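Local atomic coordinates of Rab GDP-dissociation inhibitor (Saccharomyces cerevisiae, PDB entry 2BCG), a protein that inhibits GDP release from the Rab GTPase Sec4, and so its exchange for GTP, and extracts GDP-bound Ypt7 from vacuolar membranes. Residues I87-I100 / Y417-K431. Numbering follows the deposited sequence.
Sequences IPKFLMANGELTNI and YDASSHFESMTDDVK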
loop_
_atom_site.group_PDB
_atom_site.type_symbol
_atom_site.label_atom_id
_atom_site.label_comp_id
_atom_site.label_asym_id
_atom_site.label_seq_id
_atom_site.Cartn_x
_atom_site.Cartn_y
_atom_site.Cartn_z
ATOM N N ILE A 87 6.824 -4.787 7.907
ATOM C CA ILE A 87 6.841 -3.680 8.860
ATOM C C ILE A 87 5.400 -3.239 9.180
ATOM O O ILE A 87 4.707 -2.741 8.291
ATOM C CB ILE A 87 7.674 -2.469 8.343
ATOM C CG1 ILE A 87 9.111 -2.915 8.098
ATOM C CG2 ILE A 87 7.550 -1.292 9.356
ATOM C CD1 ILE A 87 10.031 -1.789 7.627
ATOM N N PRO A 88 4.952 -3.435 10.433
ATOM C CA PRO A 88 3.547 -3.174 10.701
ATOM C C PRO A 88 3.215 -1.671 10.746
ATOM O O PRO A 88 3.909 -0.887 11.390
ATOM C CB PRO A 88 3.331 -3.862 12.061
ATOM C CG PRO A 88 4.667 -3.752 12.732
ATOM C CD PRO A 88 5.679 -3.896 11.639
ATOM N N LYS A 89 2.146 -1.289 10.075
ATOM C CA LYS A 89 1.634 0.091 10.190
ATOM C C LYS A 89 0.144 0.053 9.944
ATOM O O LYS A 89 -0.310 -0.717 9.056
ATOM C CB LYS A 89 2.220 1.025 9.115
ATOM C CG LYS A 89 3.712 1.122 9.103
ATOM C CD LYS A 89 4.178 2.093 10.191
ATOM C CE LYS A 89 5.674 2.139 10.238
ATOM N NZ LYS A 89 6.100 3.120 11.291
ATOM N N PHE A 90 -0.606 0.854 10.721
ATOM C CA PHE A 90 -1.969 1.225 10.388
ATOM C C PHE A 90 -2.057 2.629 9.775
ATOM O O PHE A 90 -1.104 3.412 9.842
ATOM C CB PHE A 90 -2.831 1.151 11.635
ATOM C CG PHE A 90 -2.993 -0.266 12.172
ATOM C CD1 PHE A 90 -2.643 -0.590 13.491
ATOM C CD2 PHE A 90 -3.505 -1.273 11.361
ATOM C CE1 PHE A 90 -2.825 -1.904 13.976
ATOM C CE2 PHE A 90 -3.660 -2.583 11.844
ATOM C CZ PHE A 90 -3.334 -2.888 13.162
ATOM N N LEU A 91 -3.209 2.965 9.190
ATOM C CA LEU A 91 -3.453 4.356 8.733
ATOM C C LEU A 91 -4.398 5.081 9.718
ATOM O O LEU A 91 -5.471 4.573 9.996
ATOM C CB LEU A 91 -4.149 4.352 7.361
ATOM C CG LEU A 91 -3.280 4.031 6.128
ATOM C CD1 LEU A 91 -2.998 2.522 6.047
ATOM C CD2 LEU A 91 -3.933 4.531 4.847
ATOM N N MET A 92 -4.001 6.248 10.228
ATOM C CA MET A 92 -4.988 7.073 10.932
ATOM C C MET A 92 -6.092 7.488 9.946
ATOM O O MET A 92 -5.816 8.019 8.853
ATOM C CB MET A 92 -4.344 8.340 11.512
ATOM C CG MET A 92 -3.489 8.098 12.718
ATOM S SD MET A 92 -4.543 7.812 14.171
ATOM C CE MET A 92 -3.842 8.876 15.412
ATOM N N ALA A 93 -7.341 7.271 10.335
ATOM C CA ALA A 93 -8.463 7.552 9.449
ATOM C C ALA A 93 -8.547 9.007 8.972
ATOM O O ALA A 93 -9.044 9.229 7.877
ATOM C CB ALA A 93 -9.766 7.120 10.078
ATOM N N ASN A 94 -8.057 9.977 9.760
ATOM C CA ASN A 94 -8.046 11.392 9.320
ATOM C C ASN A 94 -6.637 11.891 9.098
ATOM O O ASN A 94 -6.366 13.113 9.102
ATOM C CB ASN A 94 -8.806 12.302 10.323
ATOM C CG ASN A 94 -9.195 13.661 9.716
ATOM O OD1 ASN A 94 -8.939 14.717 10.315
ATOM N ND2 ASN A 94 -9.778 13.633 8.516
ATOM N N GLY A 95 -5.718 10.945 8.900
ATOM C CA GLY A 95 -4.326 11.289 8.681
ATOM C C GLY A 95 -3.999 11.811 7.286
ATOM O O GLY A 95 -4.826 11.791 6.373
ATOM N N GLU A 96 -2.781 12.283 7.138
ATOM C CA GLU A 96 -2.338 12.801 5.842
ATOM C C GLU A 96 -2.354 11.742 4.723
ATOM O O GLU A 96 -2.687 12.068 3.573
ATOM C CB GLU A 96 -0.945 13.417 5.954
ATOM C CG GLU A 96 -0.526 14.214 4.715
ATOM C CD GLU A 96 -1.430 15.421 4.456
ATOM O OE1 GLU A 96 -1.624 16.229 5.392
ATOM O OE2 GLU A 96 -1.958 15.573 3.321
ATOM N N LEU A 97 -2.022 10.471 5.024
ATOM C CA LEU A 97 -2.035 9.468 3.947
ATOM C C LEU A 97 -3.419 9.308 3.368
ATOM O O LEU A 97 -3.583 9.215 2.144
ATOM C CB LEU A 97 -1.376 8.142 4.385
ATOM C CG LEU A 97 -1.306 7.039 3.313
ATOM C CD1 LEU A 97 -0.588 7.551 2.054
ATOM C CD2 LEU A 97 -0.627 5.772 3.856
ATOM N N THR A 98 -4.442 9.345 4.224
ATOM C CA THR A 98 -5.795 9.272 3.673
ATOM C C THR A 98 -6.070 10.489 2.764
ATOM O O THR A 98 -6.676 10.342 1.694
ATOM C CB THR A 98 -6.894 9.095 4.748
ATOM O OG1 THR A 98 -6.908 10.237 5.599
ATOM C CG2 THR A 98 -6.617 7.859 5.566
ATOM N N ASN A 99 -5.632 11.673 3.193
ATOM C CA ASN A 99 -5.804 12.912 2.408
ATOM C C ASN A 99 -5.130 12.788 1.012
ATOM O O ASN A 99 -5.687 13.195 -0.024
ATOM C CB ASN A 99 -5.236 14.093 3.206
ATOM C CG ASN A 99 -5.602 15.454 2.599
ATOM O OD1 ASN A 99 -6.703 15.650 2.113
ATOM N ND2 ASN A 99 -4.646 16.379 2.608
ATOM N N ILE A 100 -3.932 12.212 0.984
ATOM C CA ILE A 100 -3.211 12.007 -0.281
ATOM C C ILE A 100 -3.924 10.970 -1.133
ATOM O O ILE A 100 -4.102 11.169 -2.326
ATOM C CB ILE A 100 -1.761 11.579 -0.021
ATOM C CG1 ILE A 100 -1.012 12.675 0.734
ATOM C CG2 ILE A 100 -1.033 11.207 -1.341
ATOM C CD1 ILE A 100 0.363 12.227 1.207
ATOM N N TYR A 417 11.698 3.090 7.826
ATOM C CA TYR A 417 10.365 3.084 8.483
ATOM C C TYR A 417 10.522 2.790 9.965
ATOM O O TYR A 417 11.225 1.851 10.342
ATOM C CB TYR A 417 9.451 2.059 7.799
ATOM C CG TYR A 417 9.298 2.408 6.332
ATOM C CD1 TYR A 417 8.538 3.525 5.955
ATOM C CD2 TYR A 417 9.961 1.689 5.335
ATOM C CE1 TYR A 417 8.442 3.935 4.642
ATOM C CE2 TYR A 417 9.845 2.067 3.979
ATOM C CZ TYR A 417 9.076 3.196 3.645
ATOM O OH TYR A 417 8.979 3.622 2.332
ATOM N N ASP A 418 9.893 3.640 10.772
ATOM C CA ASP A 418 10.208 3.690 12.196
ATOM C C ASP A 418 9.295 2.771 13.020
ATOM O O ASP A 418 8.520 1.984 12.459
ATOM C CB ASP A 418 10.203 5.156 12.689
ATOM C CG ASP A 418 8.823 5.807 12.675
ATOM O OD1 ASP A 418 8.743 7.076 12.693
ATOM O OD2 ASP A 418 7.807 5.088 12.690
ATOM N N ALA A 419 9.420 2.840 14.347
ATOM C CA ALA A 419 8.688 1.941 15.246
ATOM C C ALA A 419 7.263 2.389 15.534
ATOM O O ALA A 419 6.520 1.678 16.218
ATOM C CB ALA A 419 9.446 1.830 16.552
ATOM N N SER A 420 6.863 3.551 15.030
ATOM C CA SER A 420 5.515 4.067 15.308
ATOM C C SER A 420 4.508 3.126 14.671
ATOM O O SER A 420 4.814 2.421 13.686
ATOM C CB SER A 420 5.322 5.509 14.847
ATOM O OG SER A 420 5.283 5.582 13.447
ATOM N N SER A 421 3.293 3.150 15.215
ATOM C CA SER A 421 2.305 2.124 14.850
ATOM C C SER A 421 1.463 2.496 13.632
ATOM O O SER A 421 0.651 1.697 13.163
ATOM C CB SER A 421 1.398 1.877 16.063
ATOM O OG SER A 421 0.573 2.995 16.334
ATOM N N HIS A 422 1.662 3.707 13.114
ATOM C CA HIS A 422 0.906 4.157 11.953
ATOM C C HIS A 422 1.775 5.021 11.041
ATOM O O HIS A 422 2.940 5.263 11.348
ATOM C CB HIS A 422 -0.361 4.895 12.402
ATOM C CG HIS A 422 -0.092 6.069 13.278
ATOM N ND1 HIS A 422 0.216 7.314 12.775
ATOM C CD2 HIS A 422 -0.073 6.192 14.630
ATOM C CE1 HIS A 422 0.404 8.155 13.777
ATOM N NE2 HIS A 422 0.229 7.503 14.913
ATOM N N PHE A 423 1.219 5.452 9.905
ATOM C CA PHE A 423 2.031 6.036 8.821
ATOM C C PHE A 423 2.212 7.571 8.881
ATOM O O PHE A 423 2.809 8.168 7.975
ATOM C CB PHE A 423 1.465 5.600 7.434
ATOM C CG PHE A 423 2.157 4.388 6.793
ATOM C CD1 PHE A 423 3.548 4.271 6.790
ATOM C CD2 PHE A 423 1.417 3.394 6.134
ATOM C CE1 PHE A 423 4.200 3.181 6.175
ATOM C CE2 PHE A 423 2.061 2.323 5.515
ATOM C CZ PHE A 423 3.448 2.233 5.522
ATOM N N GLU A 424 1.785 8.232 9.972
ATOM C CA GLU A 424 1.912 9.698 9.968
ATOM C C GLU A 424 3.361 10.168 9.822
ATOM O O GLU A 424 3.635 11.146 9.099
ATOM C CB GLU A 424 1.246 10.308 11.199
ATOM C CG GLU A 424 0.475 11.551 10.899
ATOM C CD GLU A 424 -0.627 11.388 9.831
ATOM O OE1 GLU A 424 -1.207 10.277 9.633
ATOM O OE2 GLU A 424 -0.903 12.401 9.176
ATOM N N SER A 425 4.313 9.504 10.481
ATOM C CA SER A 425 5.705 9.953 10.339
ATOM C C SER A 425 6.230 9.706 8.894
ATOM O O SER A 425 7.122 10.430 8.419
ATOM C CB SER A 425 6.637 9.317 11.377
ATOM O OG SER A 425 6.691 7.915 11.192
ATOM N N MET A 426 5.671 8.720 8.188
ATOM C CA MET A 426 6.070 8.437 6.798
ATOM C C MET A 426 5.557 9.576 5.909
ATOM O O MET A 426 6.318 10.076 5.076
ATOM C CB MET A 426 5.560 7.051 6.353
ATOM C CG MET A 426 5.900 6.623 4.910
ATOM S SD MET A 426 4.832 7.429 3.663
ATOM C CE MET A 426 3.251 6.597 4.048
ATOM N N THR A 427 4.314 10.039 6.114
ATOM C CA THR A 427 3.823 11.172 5.296
ATOM C C THR A 427 4.519 12.487 5.684
ATOM O O THR A 427 4.711 13.367 4.843
ATOM C CB THR A 427 2.298 11.318 5.296
ATOM O OG1 THR A 427 1.826 11.306 6.635
ATOM C CG2 THR A 427 1.679 10.152 4.542
ATOM N N ASP A 428 4.881 12.637 6.953
ATOM C CA ASP A 428 5.734 13.784 7.332
ATOM C C ASP A 428 7.006 13.771 6.485
ATOM O O ASP A 428 7.455 14.832 6.012
ATOM C CB ASP A 428 6.092 13.787 8.827
ATOM C CG ASP A 428 4.909 14.126 9.705
ATOM O OD1 ASP A 428 5.046 13.919 10.936
ATOM O OD2 ASP A 428 3.870 14.605 9.196
ATOM N N ASP A 429 7.608 12.577 6.325
ATOM C CA ASP A 429 8.846 12.433 5.553
ATOM C C ASP A 429 8.578 12.763 4.077
ATOM O O ASP A 429 9.324 13.527 3.456
ATOM C CB ASP A 429 9.406 11.014 5.691
ATOM C CG ASP A 429 10.863 10.905 5.278
ATOM O OD1 ASP A 429 11.596 11.943 5.342
ATOM O OD2 ASP A 429 11.287 9.784 4.922
ATOM N N VAL A 430 7.513 12.214 3.495
ATOM C CA VAL A 430 7.140 12.603 2.123
ATOM C C VAL A 430 7.045 14.132 1.956
ATOM O O VAL A 430 7.601 14.696 1.028
ATOM C CB VAL A 430 5.785 11.973 1.751
ATOM C CG1 VAL A 430 5.174 12.597 0.464
ATOM C CG2 VAL A 430 5.957 10.447 1.598
ATOM N N LYS A 431 6.315 14.790 2.856
ATOM C CA LYS A 431 6.081 16.246 2.718
ATOM C C LYS A 431 7.395 16.996 2.844
ATOM O O LYS A 431 7.664 17.955 2.082
ATOM C CB LYS A 431 5.107 16.755 3.789
ATOM C CG LYS A 431 3.636 16.432 3.485
ATOM C CD LYS A 431 2.615 16.972 4.538
ATOM C CE LYS A 431 2.559 16.127 5.809
ATOM N NZ LYS A 431 1.468 16.525 6.782
HETATM O O HOH W 1 5.591 -0.248 13.293
HETATM O O HOH W 2 5.273 5.823 10.205
HETATM O O HOH W 3 7.801 5.091 9.095
HETATM O O HOH W 4 -1.435 7.515 9.681
HETATM O O HOH W 5 -0.404 9.723 7.223
#
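Lys89 lies across the Phe423 ring, its CG over one face 3.8 Å from the centroid, while Met426 CE covers the opposite face. A bend at chi2 (-81°) turns the rest of the chain off the ring into the loop 418-420. There Lys89 NZ gives hydrogen bonds to Ser420 O (2.8 Å) and, from above the carbonyl plane, to Asp418 O, and makes a salt bridge with Asp418 OD2 at 3.0 Å. OD2 also closes an Asx turn with Ser420 N and takes the Ser420 hydroxyl on its syn lone pair. A methionine in place of Lys89 would probably leave the Asp418 carboxylate without its cation and take one donor away from the carbonyls of Asp418 and Ser420. Farther along, a single beta bridge pairs Phe90 with His422, and Phe90 N bonds to Ser421 O (2.9 Å). The bridge joins the residue leading into strand 91-92, an edge strand of a three-stranded antiparallel sheet, to the loop before helix 424-438. Met92 CG sits over one face of the His422 imidazole. Glu424 reaches across to the start of helix 96-104, where the syn lone pair of Glu424 OE2 takes Glu96 N at 2.8 Å. Leu97 CB packs on Thr427 CG2, 3.7 Å away.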